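Local coordinates for protein gamma-glutamyltranspeptidase (Streptomyces lincolnensis, PDB 6J3A) that probably cleaves or transfers gamma-glutamyl groups, as an LmbA-like member of the gamma-glutamyltranspeptidase family within the Ntn-hydrolase clan, at residues V61-A66 / F112-L117; D315-Y320 / A362-H367; N537-S542 / W584-L589. All coordinates share one frame; numbering follows the deposited sequence.

In the fold
The three contacts share no helix or strand and do not touch one another; their centres lie 23 to 28 Å apart. Interactions 1 and 3 are both buried, on opposite sides of the chain's centre. Interaction 1 sets strand 61-66 against helix 111-122 purely through apolar side chains, whereas interaction 3 joins strand 538-540 to the loop ahead of strand 590-594 mainly through polar residues, their aliphatic parts and a bridging water. Interaction 2 lies farther out and is only partly buried: the end of helix 299-319 meets a loop through small apolar groups and two waters. Helix 299-319 also packs on Trp538 and Asn540. Nearest atoms of interactions 2 and 3 are about 8 Å apart.

Interaction 1. Residues V61-A66 / F112-L117; sequences VPILLA and FDAWML
Ile63 lays its outermost methyl, CD1, over a face of the Trp115 indole. This is a CH-pi contact: CD1 stands 3.9 Å from the centroid of the six-membered ring and 20° off its normal. Val61 shares that face: with chi1 at 63°, CG1 sits between the backbone N and the carbonyl carbon, and in this position it lies over the indole, offset toward the rim and 3.8 Å from Trp115 NE1. Its other methyl, CG2, reaches Trp115 CZ2 at 3.8 Å. The branched side chains of Val61 and Ile63, two residues apart on one side of strand 61-66, thus cover a broad flat ring. Over segments 61-66 and 112-117 the axes approach to 8.9 Å at 23°, nearly parallel, in the helix-on-sheet packing expected of the Ntn-hydrolase fold. The strand itself lies between strands 73-77 and 433-436, and Ala436 of the latter also touches the indole. Ala114 suits the place where the helix faces the strand, since a lone methyl fills it: its CB meets Val61 CG1 at 4.0 Å and Ile63 CD1 at 4.3 Å. Val41 and Ala44 of helix 36-50 touch Trp115 as well.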
loop_
_atom_site.group_PDB
_atom_site.type_symbol
_atom_site.label_atom_id
_atom_site.label_comp_id
_atom_site.label_asym_id
_atom_site.label_seq_id
_atom_site.Cartn_x
_atom_site.Cartn_y
_atom_site.Cartn_z
ATOM N N VAL A 61 9.061 -5.448 23.908
ATOM C CA VAL A 61 9.319 -5.876 22.539
ATOM C C VAL A 61 10.426 -6.942 22.493
ATOM O O VAL A 61 11.497 -6.736 23.052
ATOM C CB VAL A 61 9.675 -4.679 21.614
ATOM C CG1 VAL A 61 10.965 -3.987 22.032
ATOM C CG2 VAL A 61 9.770 -5.132 20.169
ATOM N N PRO A 62 10.155 -8.098 21.856
ATOM C CA PRO A 62 11.235 -8.946 21.326
ATOM C C PRO A 62 11.659 -8.475 19.940
ATOM O O PRO A 62 10.805 -8.245 19.094
ATOM C CB PRO A 62 10.600 -10.345 21.218
ATOM C CG PRO A 62 9.216 -10.231 21.756
ATOM C CD PRO A 62 8.852 -8.780 21.814
ATOM N N ILE A 63 12.960 -8.345 19.707
ATOM C CA ILE A 63 13.463 -7.975 18.386
ATOM C C ILE A 63 14.351 -9.090 17.840
ATOM O O ILE A 63 15.284 -9.523 18.510
ATOM C CB ILE A 63 14.260 -6.659 18.426
ATOM C CG1 ILE A 63 13.462 -5.563 19.143
ATOM C CG2 ILE A 63 14.618 -6.213 17.007
ATOM C CD1 ILE A 63 14.296 -4.357 19.526
ATOM N N LEU A 64 14.043 -9.546 16.626
ATOM C CA LEU A 64 14.901 -10.460 15.880
ATOM C C LEU A 64 15.662 -9.679 14.835
ATOM O O LEU A 64 15.053 -9.072 13.960
ATOM C CB LEU A 64 14.067 -11.518 15.174
ATOM C CG LEU A 64 13.732 -12.756 15.991
ATOM C CD1 LEU A 64 12.622 -13.528 15.305
ATOM C CD2 LEU A 64 14.961 -13.634 16.158
ATOM N N LEU A 65 16.984 -9.721 14.899
ATOM C CA LEU A 65 17.809 -9.023 13.929
ATOM C C LEU A 65 18.655 -10.023 13.135
ATOM O O LEU A 65 19.067 -11.060 13.655
ATOM C CB LEU A 65 18.671 -7.943 14.592
ATOM C CG LEU A 65 19.471 -8.246 15.866
ATOM C CD1 LEU A 65 20.641 -7.271 15.988
ATOM C CD2 LEU A 65 18.622 -8.180 17.132
ATOM N N ALA A 66 18.876 -9.703 11.866
ATOM C CA ALA A 66 19.674 -10.527 10.967
ATOM C C ALA A 66 20.527 -9.591 10.129
ATOM O O ALA A 66 20.192 -9.347 8.968
ATOM C CB ALA A 66 18.773 -11.368 10.079
ATOM N N PHE A 112 11.739 0.391 25.820
ATOM C CA PHE A 112 12.566 1.562 25.605
ATOM C C PHE A 112 14.050 1.223 25.539
ATOM O O PHE A 112 14.728 1.585 24.578
ATOM C CB PHE A 112 12.354 2.628 26.664
ATOM C CG PHE A 112 13.157 3.869 26.401
ATOM C CD1 PHE A 112 12.706 4.820 25.507
ATOM C CD2 PHE A 112 14.393 4.055 27.004
ATOM C CE1 PHE A 112 13.461 5.954 25.240
ATOM C CE2 PHE A 112 15.151 5.186 26.748
ATOM C CZ PHE A 112 14.686 6.134 25.858
ATOM N N ASP A 113 14.544 0.538 26.564
ATOM C CA ASP A 113 15.968 0.187 26.618
ATOM C C ASP A 113 16.382 -0.683 25.425
ATOM O O ASP A 113 17.478 -0.518 24.886
ATOM C CB ASP A 113 16.329 -0.519 27.924
ATOM C CG ASP A 113 17.826 -0.503 28.190
ATOM O OD1 ASP A 113 18.375 0.594 28.463
ATOM O OD2 ASP A 113 18.467 -1.580 28.107
ATOM N N ALA A 114 15.494 -1.591 25.023
ATOM C CA ALA A 114 15.707 -2.435 23.857
ATOM C C ALA A 114 15.920 -1.638 22.576
ATOM O O ALA A 114 16.862 -1.904 21.844
ATOM C CB ALA A 114 14.547 -3.402 23.685
ATOM N N TRP A 115 15.056 -0.663 22.311
ATOM C CA TRP A 115 15.201 0.187 21.121
ATOM C C TRP A 115 16.450 1.068 21.203
ATOM O O TRP A 115 17.055 1.394 20.176
ATOM C CB TRP A 115 13.959 1.068 20.916
ATOM C CG TRP A 115 12.714 0.308 20.553
ATOM C CD1 TRP A 115 11.531 0.282 21.244
ATOM C CD2 TRP A 115 12.526 -0.532 19.409
ATOM N NE1 TRP A 115 10.617 -0.524 20.598
ATOM C CE2 TRP A 115 11.206 -1.037 19.472
ATOM C CE3 TRP A 115 13.343 -0.904 18.335
ATOM C CZ2 TRP A 115 10.687 -1.889 18.506
ATOM C CZ3 TRP A 115 12.823 -1.754 17.369
ATOM C CH2 TRP A 115 11.506 -2.240 17.463
ATOM N N MET A 116 16.823 1.457 22.419
ATOM C CA MET A 116 18.032 2.239 22.631
ATOM C C MET A 116 19.247 1.387 22.342
ATOM O O MET A 116 20.200 1.865 21.746
ATOM C CB MET A 116 18.114 2.775 24.068
ATOM C CG MET A 116 17.188 3.933 24.399
ATOM S SD MET A 116 17.113 5.247 23.170
ATOM C CE MET A 116 15.671 4.717 22.250
ATOM N N LEU A 117 19.215 0.131 22.784
ATOM C CA LEU A 117 20.317 -0.793 22.515
ATOM C C LEU A 117 20.479 -1.021 21.023
ATOM O O LEU A 117 21.593 -0.969 20.498
ATOM C CB LEU A 117 20.119 -2.151 23.206
ATOM C CG LEU A 117 20.961 -2.470 24.448
ATOM C CD1 LEU A 117 20.780 -3.934 24.802
ATOM C CD2 LEU A 117 22.449 -2.189 24.292
#

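Interaction 2. Residues D315-Y320 / A362-H367; sequences DREAWY and ARLSAH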
loop_
_atom_site.group_PDB
_atom_site.type_symbol
_atom_site.label_atom_id
_atom_site.label_comp_id
_atom_site.label_asym_id
_atom_site.label_seq_id
_atom_site.Cartn_x
_atom_site.Cartn_y
_atom_site.Cartn_z
ATOM N N ASP A 315 2.279 -28.198 25.464
ATOM C CA ASP A 315 3.687 -28.210 25.859
ATOM C C ASP A 315 4.135 -26.810 26.259
ATOM O O ASP A 315 4.872 -26.659 27.222
ATOM C CB ASP A 315 4.581 -28.767 24.737
ATOM C CG ASP A 315 4.707 -30.302 24.767
ATOM O OD1 ASP A 315 4.251 -30.957 25.742
ATOM O OD2 ASP A 315 5.297 -30.854 23.801
ATOM N N ARG A 316 3.672 -25.797 25.524
ATOM C CA ARG A 316 3.886 -24.394 25.895
ATOM C C ARG A 316 3.437 -24.090 27.336
ATOM O O ARG A 316 4.185 -23.515 28.128
ATOM C CB ARG A 316 3.161 -23.471 24.927
ATOM C CG ARG A 316 3.422 -21.992 25.177
ATOM C CD ARG A 316 2.425 -21.104 24.461
ATOM N NE ARG A 316 1.183 -20.928 25.219
ATOM C CZ ARG A 316 0.249 -20.011 24.968
ATOM N NH1 ARG A 316 -0.839 -19.949 25.729
ATOM N NH2 ARG A 316 0.398 -19.138 23.978
ATOM N N GLU A 317 2.209 -24.484 27.649
ATOM C CA GLU A 317 1.633 -24.268 28.975
ATOM C C GLU A 317 2.367 -25.016 30.086
ATOM O O GLU A 317 2.626 -24.465 31.162
ATOM C CB GLU A 317 0.166 -24.701 28.986
ATOM C CG GLU A 317 -0.579 -24.317 30.260
ATOM C CD GLU A 317 -0.465 -22.836 30.562
ATOM O OE1 GLU A 317 -0.733 -22.027 29.651
ATOM O OE2 GLU A 317 -0.075 -22.477 31.686
ATOM N N ALA A 318 2.658 -26.282 29.823
ATOM C CA ALA A 318 3.360 -27.150 30.772
ATOM C C ALA A 318 4.811 -26.760 31.014
ATOM O O ALA A 318 5.271 -26.797 32.150
ATOM C CB ALA A 318 3.296 -28.595 30.303
ATOM N N TRP A 319 5.522 -26.401 29.952
ATOM C CA TRP A 319 6.984 -26.308 29.995
ATOM C C TRP A 319 7.579 -24.908 29.856
ATOM O O TRP A 319 8.700 -24.686 30.319
ATOM C CB TRP A 319 7.594 -27.266 28.957
ATOM C CG TRP A 319 7.165 -28.690 29.203
ATOM C CD1 TRP A 319 6.336 -29.451 28.430
ATOM C CD2 TRP A 319 7.506 -29.488 30.331
ATOM N NE1 TRP A 319 6.158 -30.686 28.997
ATOM C CE2 TRP A 319 6.858 -30.732 30.173
ATOM C CE3 TRP A 319 8.305 -29.274 31.468
ATOM C CZ2 TRP A 319 6.986 -31.763 31.107
ATOM C CZ3 TRP A 319 8.429 -30.288 32.398
ATOM C CH2 TRP A 319 7.774 -31.523 32.210
ATOM N N TYR A 320 6.856 -23.962 29.249
ATOM C CA TYR A 320 7.465 -22.656 28.912
ATOM C C TYR A 320 7.381 -21.684 30.065
ATOM O O TYR A 320 6.469 -21.740 30.892
ATOM C CB TYR A 320 6.845 -21.997 27.682
ATOM C CG TYR A 320 7.078 -22.682 26.347
ATOM C CD1 TYR A 320 7.285 -24.066 26.242
ATOM C CD2 TYR A 320 7.027 -21.943 25.163
ATOM C CE1 TYR A 320 7.450 -24.678 25.010
ATOM C CE2 TYR A 320 7.190 -22.552 23.926
ATOM C CZ TYR A 320 7.397 -23.920 23.856
ATOM O OH TYR A 320 7.566 -24.530 22.633
ATOM N N ALA A 362 4.734 -33.715 33.510
ATOM C CA ALA A 362 4.197 -32.385 33.281
ATOM C C ALA A 362 3.418 -31.908 34.503
ATOM O O ALA A 362 2.493 -32.592 34.964
ATOM C CB ALA A 362 3.294 -32.403 32.060
ATOM N N ARG A 363 3.805 -30.746 35.029
ATOM C CA ARG A 363 3.071 -30.112 36.122
ATOM C C ARG A 363 2.400 -28.836 35.635
ATOM O O ARG A 363 3.056 -27.905 35.150
ATOM C CB ARG A 363 3.950 -29.816 37.341
ATOM C CG ARG A 363 3.192 -30.040 38.656
ATOM C CD ARG A 363 3.435 -28.978 39.715
ATOM N NE ARG A 363 4.738 -29.133 40.355
ATOM C CZ ARG A 363 5.131 -28.485 41.451
ATOM N NH1 ARG A 363 6.350 -28.715 41.939
ATOM N NH2 ARG A 363 4.323 -27.616 42.069
ATOM N N LEU A 364 1.085 -28.810 35.796
ATOM C CA LEU A 364 0.236 -27.776 35.240
ATOM C C LEU A 364 -0.270 -26.880 36.360
ATOM O O LEU A 364 -0.357 -27.296 37.519
ATOM C CB LEU A 364 -0.952 -28.423 34.517
ATOM C CG LEU A 364 -0.706 -29.072 33.151
ATOM C CD1 LEU A 364 -1.900 -29.935 32.742
ATOM C CD2 LEU A 364 -0.426 -28.006 32.097
ATOM N N SER A 365 -0.604 -25.646 36.006
ATOM C CA SER A 365 -1.300 -24.740 36.926
ATOM C C SER A 365 -2.676 -25.287 37.292
ATOM O O SER A 365 -3.333 -25.954 36.487
ATOM C CB SER A 365 -1.444 -23.332 36.326
ATOM O OG SER A 365 -2.717 -22.763 36.593
ATOM N N ALA A 366 -3.107 -24.970 38.509
ATOM C CA ALA A 366 -4.421 -25.370 39.021
ATOM C C ALA A 366 -5.569 -24.812 38.159
ATOM O O ALA A 366 -6.626 -25.435 38.050
ATOM C CB ALA A 366 -4.568 -24.921 40.465
ATOM N N HIS A 367 -5.335 -23.653 37.541
ATOM C CA HIS A 367 -6.272 -23.014 36.599
ATOM C C HIS A 367 -6.305 -23.556 35.153
ATOM O O HIS A 367 -7.120 -23.098 34.330
ATOM C CB HIS A 367 -5.939 -21.527 36.525
ATOM C CG HIS A 367 -6.270 -20.781 37.769
ATOM N ND1 HIS A 367 -5.366 -20.601 38.797
ATOM C CD2 HIS A 367 -7.414 -20.174 38.157
ATOM C CE1 HIS A 367 -5.941 -19.908 39.763
ATOM N NE2 HIS A 367 -7.184 -19.639 39.401
HETATM O O HOH W 1 3.169 -25.209 33.951
HETATM O O HOH W 2 -0.283 -24.933 33.533
#
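Ala318, in the last turn of helix 299-319, comes closest to the irregular segment 362-367 at Leu364, the two CA atoms being 5.5 Å apart. The lone methyls of Ala318 and Ala362 suit this close approach, with Leu364 reaching in by CD2. Ala318 and Ala362 meet CB to CB at 4.2 Å, and CD2 of Leu364 lies at the same distance from Ala318 CB. The same leucine methyl touches Glu317 CG at 4.1 Å; CG is brought there by standing anti to the backbone N (chi1 -171°), and the two side chains cross at about a right angle. Trp319 brings the far end of its indole to the loop, with CZ2 3.6 Å from Ala362 CA, while its NE1 is bonded to Gly355 O. Polar groups meet through water. One water accepts from Ser365 N (2.6 Å) and donates to Glu317 OE2 (3.1 Å). A second lies in donor range of both Glu317 O and Arg363 O, though it has more acceptors in reach than protons to give. Ser365 also shapes its own segment, its OG accepting from His367 N in an ST turn. Of the Glu317 carboxylate, OE1 pairs with Arg480 and OE2 accepts from Trp464 NE1. Such multiple partners would probably hold it in its charged form. The chemistry implies a joint of two kinds: small methyls let the backbones come close, and water joins the carboxylate and the helix carbonyl to the loop's backbone.

Interaction 3. Residues N537-S542 / W584-L589; sequences NWHNDS and WSEGRL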
loop_
_atom_site.group_PDB
_atom_site.type_symbol
_atom_site.label_atom_id
_atom_site.label_comp_id
_atom_site.label_asym_id
_atom_site.label_seq_id
_atom_site.Cartn_x
_atom_site.Cartn_y
_atom_site.Cartn_z
ATOM N N ASN A 537 -7.243 -17.569 6.932
ATOM C CA ASN A 537 -6.478 -18.003 8.096
ATOM C C ASN A 537 -7.468 -18.446 9.176
ATOM O O ASN A 537 -8.681 -18.240 9.043
ATOM C CB ASN A 537 -5.554 -16.865 8.575
ATOM C CG ASN A 537 -4.261 -17.364 9.218
ATOM O OD1 ASN A 537 -4.232 -18.425 9.794
ATOM N ND2 ASN A 537 -3.190 -16.587 9.112
ATOM N N TRP A 538 -6.942 -19.098 10.212
ATOM C CA TRP A 538 -7.754 -19.690 11.281
ATOM C C TRP A 538 -6.928 -19.793 12.555
ATOM O O TRP A 538 -5.715 -19.657 12.516
ATOM C CB TRP A 538 -8.231 -21.098 10.877
ATOM C CG TRP A 538 -7.079 -22.109 10.784
ATOM C CD1 TRP A 538 -6.671 -22.991 11.753
ATOM C CD2 TRP A 538 -6.178 -22.285 9.687
ATOM N NE1 TRP A 538 -5.583 -23.713 11.317
ATOM C CE2 TRP A 538 -5.260 -23.301 10.053
ATOM C CE3 TRP A 538 -6.057 -21.690 8.423
ATOM C CZ2 TRP A 538 -4.236 -23.729 9.203
ATOM C CZ3 TRP A 538 -5.037 -22.124 7.568
ATOM C CH2 TRP A 538 -4.140 -23.131 7.967
ATOM N N HIS A 539 -7.596 -20.073 13.669
ATOM C CA HIS A 539 -6.928 -20.360 14.952
ATOM C C HIS A 539 -7.804 -21.250 15.799
ATOM O O HIS A 539 -9.005 -21.335 15.556
ATOM C CB HIS A 539 -6.631 -19.074 15.728
ATOM C CG HIS A 539 -7.844 -18.422 16.328
ATOM N ND1 HIS A 539 -8.128 -18.467 17.677
ATOM C CD2 HIS A 539 -8.835 -17.695 15.765
ATOM C CE1 HIS A 539 -9.240 -17.794 17.911
ATOM N NE2 HIS A 539 -9.691 -17.319 16.767
ATOM N N ASN A 540 -7.203 -21.894 16.798
ATOM C CA ASN A 540 -7.965 -22.580 17.852
ATOM C C ASN A 540 -7.784 -21.897 19.206
ATOM O O ASN A 540 -6.849 -21.111 19.390
ATOM C CB ASN A 540 -7.602 -24.073 17.916
ATOM C CG ASN A 540 -6.309 -24.347 18.667
ATOM O OD1 ASN A 540 -6.284 -24.359 19.896
ATOM N ND2 ASN A 540 -5.242 -24.617 17.928
ATOM N N ASP A 541 -8.685 -22.213 20.138
ATOM C CA ASP A 541 -8.621 -21.698 21.521
ATOM C C ASP A 541 -8.689 -22.830 22.552
ATOM O O ASP A 541 -9.135 -22.620 23.687
ATOM C CB ASP A 541 -9.759 -20.698 21.797
ATOM C CG ASP A 541 -9.566 -19.364 21.107
ATOM O OD1 ASP A 541 -8.477 -18.749 21.216
ATOM O OD2 ASP A 541 -10.544 -18.921 20.479
ATOM N N SER A 542 -8.220 -24.016 22.174
ATOM C CA SER A 542 -8.287 -25.194 23.045
ATOM C C SER A 542 -7.018 -25.340 23.891
ATOM O O SER A 542 -6.271 -26.301 23.776
ATOM C CB SER A 542 -8.571 -26.453 22.226
ATOM O OG SER A 542 -8.890 -27.533 23.075
ATOM N N TRP A 584 -12.826 -11.243 6.732
ATOM C CA TRP A 584 -11.528 -10.574 6.824
ATOM C C TRP A 584 -11.214 -10.223 8.271
ATOM O O TRP A 584 -11.233 -9.050 8.645
ATOM C CB TRP A 584 -11.544 -9.317 5.946
ATOM C CG TRP A 584 -11.684 -9.621 4.487
ATOM C CD1 TRP A 584 -12.830 -9.590 3.756
ATOM C CD2 TRP A 584 -10.640 -10.021 3.586
ATOM N NE1 TRP A 584 -12.569 -9.935 2.446
ATOM C CE2 TRP A 584 -11.233 -10.204 2.315
ATOM C CE3 TRP A 584 -9.264 -10.241 3.731
ATOM C CZ2 TRP A 584 -10.501 -10.593 1.193
ATOM C CZ3 TRP A 584 -8.531 -10.629 2.619
ATOM C CH2 TRP A 584 -9.151 -10.797 1.361
ATOM N N SER A 585 -10.910 -11.258 9.057
ATOM C CA SER A 585 -10.816 -11.181 10.539
ATOM C C SER A 585 -9.638 -11.895 11.224
ATOM O O SER A 585 -9.380 -11.628 12.398
ATOM C CB SER A 585 -12.093 -11.759 11.153
ATOM O OG SER A 585 -12.248 -13.128 10.798
ATOM N N GLU A 586 -8.932 -12.782 10.518
ATOM C CA GLU A 586 -7.870 -13.625 11.102
ATOM C C GLU A 586 -6.504 -13.204 10.573
ATOM O O GLU A 586 -6.231 -13.353 9.392
ATOM C CB GLU A 586 -8.096 -15.102 10.765
ATOM C CG GLU A 586 -9.360 -15.712 11.350
ATOM C CD GLU A 586 -9.262 -15.929 12.840
ATOM O OE1 GLU A 586 -10.235 -15.576 13.556
ATOM O OE2 GLU A 586 -8.202 -16.441 13.283
ATOM N N GLY A 587 -5.671 -12.666 11.454
ATOM C CA GLY A 587 -4.272 -12.364 11.160
ATOM C C GLY A 587 -4.046 -10.902 10.868
ATOM O O GLY A 587 -4.842 -10.296 10.151
ATOM N N ARG A 588 -2.995 -10.324 11.454
ATOM C CA ARG A 588 -2.518 -8.994 11.054
ATOM C C ARG A 588 -1.067 -9.120 10.613
ATOM O O ARG A 588 -0.186 -8.406 11.094
ATOM C CB ARG A 588 -2.648 -7.907 12.146
ATOM C CG ARG A 588 -3.759 -8.004 13.174
ATOM C CD ARG A 588 -5.075 -7.401 12.735
ATOM N NE ARG A 588 -5.968 -8.478 12.350
ATOM C CZ ARG A 588 -7.286 -8.505 12.504
ATOM N NH1 ARG A 588 -7.941 -9.581 12.101
ATOM N NH2 ARG A 588 -7.958 -7.493 13.041
ATOM N N LEU A 589 -0.837 -10.013 9.660
ATOM C CA LEU A 589 0.514 -10.348 9.220
ATOM C C LEU A 589 1.291 -9.183 8.598
ATOM O O LEU A 589 0.711 -8.275 7.998
ATOM C CB LEU A 589 0.460 -11.548 8.278
ATOM C CG LEU A 589 0.178 -12.817 9.103
ATOM C CD1 LEU A 589 -0.625 -13.861 8.353
ATOM C CD2 LEU A 589 1.490 -13.397 9.615
HETATM O O HOH W 3 -4.115 -14.098 7.914
#
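The His539 ring and Glu586 carboxylate are nearly parallel, 9° apart, with OE2 at the ring edge near its plane, though the spacing there is too tight to trust. Asp541 OD1 also lies at that ring's edge. Trp538 leaves the strand on the other side; its indole stacks with His512, and Asn537 OD1, less surely placed, lies 3.9 Å above one face toward the rim. Glu586 combines an aliphatic stem with an acceptor: CG, anti to the carbonyl carbon (chi1 -64°), lies 3.5 Å from Asn537 O, and beyond the bend at chi2 OE2 accepts from Trp509 NE1. An alanine in place of Glu586 would probably leave the Trp509 N-H without its acceptor and open a gap beside Asn537 O. Strand 538-540 borders a mixed sheet with strands 556-560 and 577-581, from which loop 584-589 leads to strand 590-594. Glu560 ties the segments, one oxygen taking Asn537 N and the other the amides of Ser585 and Glu586. Asn537 suits its place because ND2 can donate to a water (2.9 Å) that donates to Glu586 O (2.7 Å). At Gly587 (phi 101°) a side chain would jam against that oxygen. Leu589 meets Asn537 tip to tip.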